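Local coordinates for caspase Nc subunit 1 (Drosophila melanogaster, PDB 2FP3), which is the protease part of an initiator caspase, a cysteine endopeptidase that helps set off the caspase cascade that carries out apoptosis, at residues L64-I69 / S88-F93; Q94-T99 / L307-G312. The protein carries 2 engineered substitutions. All blocks are in the same frame, centred on the assembly; numbering follows the deposited sequence.

Contact 1 of 2, residues L64-I69 / S88-F93; sequences LLMVNI and SLIHLF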
loop_
_atom_site.group_PDB
_atom_site.type_symbol
_atom_site.label_atom_id
_atom_site.label_comp_id
_atom_site.label_asym_id
_atom_site.label_seq_id
_atom_site.Cartn_x
_atom_site.Cartn_y
_atom_site.Cartn_z
ATOM N N LEU A 64 -6.502 -6.204 0.997
ATOM C CA LEU A 64 -5.857 -4.979 1.437
ATOM C C LEU A 64 -5.844 -4.913 2.953
ATOM O O LEU A 64 -6.884 -5.037 3.604
ATOM C CB LEU A 64 -6.594 -3.738 0.911
ATOM C CG LEU A 64 -6.239 -2.451 1.676
ATOM C CD1 LEU A 64 -4.781 -2.120 1.435
ATOM C CD2 LEU A 64 -7.126 -1.284 1.232
ATOM N N LEU A 65 -4.660 -4.735 3.518
ATOM C CA LEU A 65 -4.533 -4.586 4.962
ATOM C C LEU A 65 -4.246 -3.104 5.124
ATOM O O LEU A 65 -3.170 -2.636 4.743
ATOM C CB LEU A 65 -3.360 -5.399 5.515
ATOM C CG LEU A 65 -3.004 -5.035 6.967
ATOM C CD1 LEU A 65 -4.196 -5.334 7.873
ATOM C CD2 LEU A 65 -1.777 -5.813 7.420
ATOM N N MET A 66 -5.210 -2.359 5.656
ATOM C CA MET A 66 -5.022 -0.928 5.837
ATOM C C MET A 66 -4.934 -0.568 7.308
ATOM O O MET A 66 -5.868 -0.805 8.065
ATOM C CB MET A 66 -6.168 -0.147 5.210
ATOM C CG MET A 66 -5.772 1.265 4.841
ATOM S SD MET A 66 -7.076 2.461 5.066
ATOM C CE MET A 66 -8.229 1.958 3.836
ATOM N N VAL A 67 -3.807 0.004 7.712
ATOM C CA VAL A 67 -3.616 0.402 9.099
ATOM C C VAL A 67 -3.300 1.903 9.170
ATOM O O VAL A 67 -2.214 2.339 8.798
ATOM C CB VAL A 67 -2.476 -0.410 9.738
ATOM C CG1 VAL A 67 -2.175 0.114 11.131
ATOM C CG2 VAL A 67 -2.857 -1.883 9.783
ATOM N N ASN A 68 -4.268 2.685 9.635
ATOM C CA ASN A 68 -4.111 4.131 9.747
ATOM C C ASN A 68 -4.019 4.542 11.223
ATOM O O ASN A 68 -5.040 4.675 11.902
ATOM C CB ASN A 68 -5.306 4.832 9.089
ATOM C CG ASN A 68 -4.990 6.254 8.653
ATOM O OD1 ASN A 68 -3.965 6.822 9.032
ATOM N ND2 ASN A 68 -5.880 6.839 7.856
ATOM N N ILE A 69 -2.796 4.727 11.713
ATOM C CA ILE A 69 -2.562 5.129 13.103
ATOM C C ILE A 69 -2.622 6.654 13.180
ATOM O O ILE A 69 -1.894 7.344 12.464
ATOM C CB ILE A 69 -1.169 4.666 13.581
ATOM C CG1 ILE A 69 -1.030 3.155 13.384
ATOM C CG2 ILE A 69 -0.962 5.037 15.038
ATOM C CD1 ILE A 69 0.327 2.613 13.765
ATOM N N SER A 88 -10.531 7.237 1.072
ATOM C CA SER A 88 -10.050 7.135 -0.299
ATOM C C SER A 88 -9.555 5.718 -0.608
ATOM O O SER A 88 -9.942 5.117 -1.611
ATOM C CB SER A 88 -8.915 8.134 -0.532
ATOM O OG SER A 88 -9.357 9.475 -0.381
ATOM N N LEU A 89 -8.699 5.180 0.257
ATOM C CA LEU A 89 -8.174 3.844 0.027
ATOM C C LEU A 89 -9.287 2.807 0.013
ATOM O O LEU A 89 -9.351 1.974 -0.898
ATOM C CB LEU A 89 -7.126 3.491 1.084
ATOM C CG LEU A 89 -5.799 4.248 0.940
ATOM C CD1 LEU A 89 -4.968 4.093 2.199
ATOM C CD2 LEU A 89 -5.049 3.740 -0.281
ATOM N N ILE A 90 -10.167 2.851 1.011
ATOM C CA ILE A 90 -11.259 1.890 1.061
ATOM C C ILE A 90 -12.098 1.988 -0.204
ATOM O O ILE A 90 -12.336 0.989 -0.880
ATOM C CB ILE A 90 -12.142 2.101 2.315
ATOM C CG1 ILE A 90 -11.373 1.638 3.554
ATOM C CG2 ILE A 90 -13.440 1.288 2.204
ATOM C CD1 ILE A 90 -11.960 2.123 4.874
ATOM N N HIS A 91 -12.536 3.192 -0.537
ATOM C CA HIS A 91 -13.331 3.370 -1.741
ATOM C C HIS A 91 -12.634 2.761 -2.966
ATOM O O HIS A 91 -13.216 1.949 -3.687
ATOM C CB HIS A 91 -13.587 4.855 -2.000
ATOM C CG HIS A 91 -14.102 5.135 -3.375
ATOM N ND1 HIS A 91 -15.343 4.716 -3.802
ATOM C CD2 HIS A 91 -13.516 5.725 -4.441
ATOM C CE1 HIS A 91 -15.498 5.032 -5.075
ATOM N NE2 HIS A 91 -14.403 5.645 -5.487
ATOM N N LEU A 92 -11.390 3.163 -3.197
ATOM C CA LEU A 92 -10.618 2.670 -4.332
ATOM C C LEU A 92 -10.503 1.151 -4.400
ATOM O O LEU A 92 -10.660 0.554 -5.479
ATOM C CB LEU A 92 -9.204 3.254 -4.309
ATOM C CG LEU A 92 -8.212 2.608 -5.281
ATOM C CD1 LEU A 92 -8.651 2.885 -6.702
ATOM C CD2 LEU A 92 -6.808 3.164 -5.036
ATOM N N PHE A 93 -10.217 0.518 -3.263
ATOM C CA PHE A 93 -10.068 -0.924 -3.279
ATOM C C PHE A 93 -11.377 -1.694 -3.331
ATOM O O PHE A 93 -11.391 -2.867 -3.721
ATOM C CB PHE A 93 -9.149 -1.385 -2.139
ATOM C CG PHE A 93 -7.698 -1.079 -2.406
ATOM C CD1 PHE A 93 -7.132 0.116 -1.975
ATOM C CD2 PHE A 93 -6.938 -1.920 -3.215
ATOM C CE1 PHE A 93 -5.840 0.477 -2.354
ATOM C CE2 PHE A 93 -5.641 -1.568 -3.602
ATOM C CZ PHE A 93 -5.095 -0.360 -3.170
#
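Leu-64 lays one methyl, CD2, against the ring of Phe-93, 3.5 Å from CD1 and 3.7 Å from CG, on the CG-CD1 side of the ring and coming in obliquely. The two side chains cross at about a right angle. Two residues along the strand, Met-66 points the same way and bends at chi2 and chi3. Its sulphur passes 3.9 Å from Leu-89 CD1, and its CE reaches the root of that leucine near CB; CE also touches the CG1–CD1 arm of Ile-90, though modelled too close for its exact place to be trusted. Strand 62-68 and helix 82-95 are the first two elements of a beta-alpha-beta unit completed by the parallel strand 98-103, part of the central sheet of the caspase domain. The axes of 64-68 and 88-93 run nearly antiparallel, at 169°, and come within 10.4 Å of each other. Leu-89 also touches Val-133 and Met-135 of strand 130-139, the other neighbour of 62-68, and Phe-93 rests on Ile-100. Helix 251-266 packs alongside: Cys-260 touches Leu-89 and Leu-92, and Met-263 touches Leu-92.

Contact 2 of 2, residues Q94-T99 / L307-G312; sequences QELNFT and LYFNPG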
loop_
_atom_site.group_PDB
_atom_site.type_symbol
_atom_site.label_atom_id
_atom_site.label_comp_id
_atom_site.label_asym_id
_atom_site.label_seq_id
_atom_site.Cartn_x
_atom_site.Cartn_y
_atom_site.Cartn_z
ATOM N N GLN A 94 -12.479 -1.043 -2.963
ATOM C CA GLN A 94 -13.780 -1.703 -3.075
ATOM C C GLN A 94 -14.085 -1.819 -4.564
ATOM O O GLN A 94 -14.627 -2.818 -5.018
ATOM C CB GLN A 94 -14.879 -0.894 -2.403
ATOM C CG GLN A 94 -14.908 -1.034 -0.898
ATOM C CD GLN A 94 -16.158 -0.440 -0.293
ATOM O OE1 GLN A 94 -16.532 0.699 -0.596
ATOM N NE2 GLN A 94 -16.814 -1.205 0.575
ATOM N N GLU A 95 -13.712 -0.791 -5.321
ATOM C CA GLU A 95 -13.931 -0.777 -6.754
ATOM C C GLU A 95 -12.956 -1.726 -7.447
ATOM O O GLU A 95 -13.183 -2.139 -8.590
ATOM C CB GLU A 95 -13.772 0.646 -7.289
ATOM C CG GLU A 95 -14.655 1.651 -6.570
ATOM C CD GLU A 95 -16.141 1.418 -6.813
ATOM O OE1 GLU A 95 -16.953 1.810 -5.949
ATOM O OE2 GLU A 95 -16.500 0.858 -7.869
ATOM N N LEU A 96 -11.857 -2.065 -6.775
ATOM C CA LEU A 96 -10.917 -3.012 -7.370
ATOM C C LEU A 96 -11.344 -4.408 -6.921
ATOM O O LEU A 96 -10.710 -5.406 -7.239
ATOM C CB LEU A 96 -9.477 -2.728 -6.925
ATOM C CG LEU A 96 -8.884 -1.377 -7.329
ATOM C CD1 LEU A 96 -7.409 -1.342 -6.970
ATOM C CD2 LEU A 96 -9.062 -1.152 -8.811
ATOM N N ASN A 97 -12.437 -4.454 -6.169
ATOM C CA ASN A 97 -12.990 -5.698 -5.672
ATOM C C ASN A 97 -12.081 -6.459 -4.710
ATOM O O ASN A 97 -12.021 -7.682 -4.762
ATOM C CB ASN A 97 -13.357 -6.600 -6.842
ATOM C CG ASN A 97 -14.274 -5.917 -7.830
ATOM O OD1 ASN A 97 -13.838 -5.467 -8.896
ATOM N ND2 ASN A 97 -15.553 -5.823 -7.478
ATOM N N PHE A 98 -11.375 -5.735 -3.846
ATOM C CA PHE A 98 -10.492 -6.350 -2.860
ATOM C C PHE A 98 -11.262 -6.614 -1.578
ATOM O O PHE A 98 -12.269 -5.964 -1.303
ATOM C CB PHE A 98 -9.325 -5.420 -2.481
ATOM C CG PHE A 98 -8.101 -5.585 -3.329
ATOM C CD1 PHE A 98 -6.847 -5.610 -2.739
ATOM C CD2 PHE A 98 -8.198 -5.701 -4.711
ATOM C CE1 PHE A 98 -5.692 -5.745 -3.509
ATOM C CE2 PHE A 98 -7.044 -5.836 -5.500
ATOM C CZ PHE A 98 -5.785 -5.859 -4.892
ATOM N N THR A 99 -10.776 -7.575 -0.804
ATOM C CA THR A 99 -11.349 -7.870 0.491
ATOM C C THR A 99 -10.495 -6.952 1.377
ATOM O O THR A 99 -9.266 -7.019 1.341
ATOM C CB THR A 99 -11.150 -9.344 0.844
ATOM O OG1 THR A 99 -12.138 -10.112 0.148
ATOM C CG2 THR A 99 -11.261 -9.577 2.346
ATOM N N LEU A 307 1.722 -5.765 -13.208
ATOM C CA LEU A 307 0.570 -5.924 -12.346
ATOM C C LEU A 307 -0.586 -5.059 -12.826
ATOM O O LEU A 307 -0.602 -3.843 -12.596
ATOM C CB LEU A 307 0.905 -5.559 -10.894
ATOM C CG LEU A 307 -0.314 -5.624 -9.967
ATOM C CD1 LEU A 307 -0.963 -6.989 -10.096
ATOM C CD2 LEU A 307 0.069 -5.374 -8.537
ATOM N N TYR A 308 -1.535 -5.681 -13.522
ATOM C CA TYR A 308 -2.729 -4.979 -13.982
ATOM C C TYR A 308 -3.811 -5.397 -12.999
ATOM O O TYR A 308 -3.925 -6.571 -12.657
ATOM C CB TYR A 308 -3.127 -5.403 -15.399
ATOM C CG TYR A 308 -2.234 -4.844 -16.475
ATOM C CD1 TYR A 308 -1.171 -5.590 -16.980
ATOM C CD2 TYR A 308 -2.434 -3.544 -16.973
ATOM C CE1 TYR A 308 -0.319 -5.059 -17.958
ATOM C CE2 TYR A 308 -1.590 -3.005 -17.948
ATOM C CZ TYR A 308 -0.538 -3.767 -18.436
ATOM O OH TYR A 308 0.295 -3.256 -19.414
ATOM N N PHE A 309 -4.590 -4.437 -12.525
ATOM C CA PHE A 309 -5.635 -4.733 -11.564
ATOM C C PHE A 309 -6.943 -5.198 -12.220
ATOM O O PHE A 309 -7.795 -5.807 -11.555
ATOM C CB PHE A 309 -5.875 -3.502 -10.677
ATOM C CG PHE A 309 -4.778 -3.253 -9.665
ATOM C CD1 PHE A 309 -4.679 -4.032 -8.513
ATOM C CD2 PHE A 309 -3.831 -2.257 -9.874
ATOM C CE1 PHE A 309 -3.649 -3.824 -7.587
ATOM C CE2 PHE A 309 -2.798 -2.042 -8.959
ATOM C CZ PHE A 309 -2.709 -2.832 -7.811
ATOM N N ASN A 310 -7.086 -4.925 -13.518
ATOM C CA ASN A 310 -8.287 -5.294 -14.270
ATOM C C ASN A 310 -9.537 -5.019 -13.436
ATOM O O ASN A 310 -10.399 -5.883 -13.269
ATOM C CB ASN A 310 -8.238 -6.773 -14.655
ATOM C CG ASN A 310 -7.069 -7.100 -15.566
ATOM O OD1 ASN A 310 -6.829 -6.407 -16.552
ATOM N ND2 ASN A 310 -6.339 -8.166 -15.247
ATOM N N PRO A 311 -9.666 -3.796 -12.914
ATOM C CA PRO A 311 -10.861 -3.547 -12.103
ATOM C C PRO A 311 -12.171 -3.737 -12.855
ATOM O O PRO A 311 -12.312 -3.317 -14.003
ATOM C CB PRO A 311 -10.661 -2.115 -11.633
ATOM C CG PRO A 311 -10.018 -1.485 -12.810
ATOM C CD PRO A 311 -9.003 -2.532 -13.276
ATOM N N GLY A 312 -13.120 -4.385 -12.195
ATOM C CA GLY A 312 -14.428 -4.615 -12.781
ATOM C C GLY A 312 -14.515 -5.648 -13.891
ATOM O O GLY A 312 -15.504 -5.676 -14.616
#
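In Leu-96, chi1 (-63°) sets CG beside the backbone N, anti to the carbonyl carbon, and chi2 (-173°) then swings CD1 anti to CA and over the ring of Phe-309, leaving CD2 to meet Pro-311; Phe-309 has its own CG placed in the same way (chi1 -73°). Leu-96 CD1 sits over one face of the Phe-309 ring, offset toward the rim and 4.1 Å from Phe-309 CD1, while Leu-307 CG covers the opposite face. Leu-96 CD2 packs 3.4 Å from Pro-311 CB, the two side chains lying side by side and pointing the same way. Phe-98 comes in at the edge of Phe-309: its CZ lies 4.0 Å from Phe-309 CE1, near the plane of that ring, and the side chains cross at about a right angle. Toward the surface the contact turns polar, Asn-97 OD1 standing 3.5 Å from Gly-312 N, a proximity too loose to count as a bond. Met-263 of helix 251-266 touches both Leu-96 and Phe-309, and Leu-272 of helix 272-284 touches Phe-309. Asn-97, with positive phi, is the first residue to leave the helical conformation. Asn-97 N bonds to Gln-94 O at 3.0 Å and Phe-98 N probably to Phe-93 O at 2.9 Å, the two bonds of the Schellman motif that ends helix 82-95 and leads into strand 98-103 of the caspase beta-alpha-beta unit.

Both contacts use helix 82-95, contact 1 through its body and contact 2 through its C-terminal end and the turn beyond. The probable bond from Phe-98 N to Phe-93 O closes that C-terminal turn and so belongs to both, and the Phe-93 and Phe-98 rings touch there with planes at about 60°. Leu-64 N probably bonds Thr-99 O as well, since their strands are neighbours in the sheet. Contact 1 is wholly buried and apolar, made of aliphatic groups, a thioether and one aromatic ring, and joins elements close in sequence. Contact 2 is only partly buried, brings in the distant C-terminal stretch, and grades from apolar packing to backbone and amide groups at its outer side.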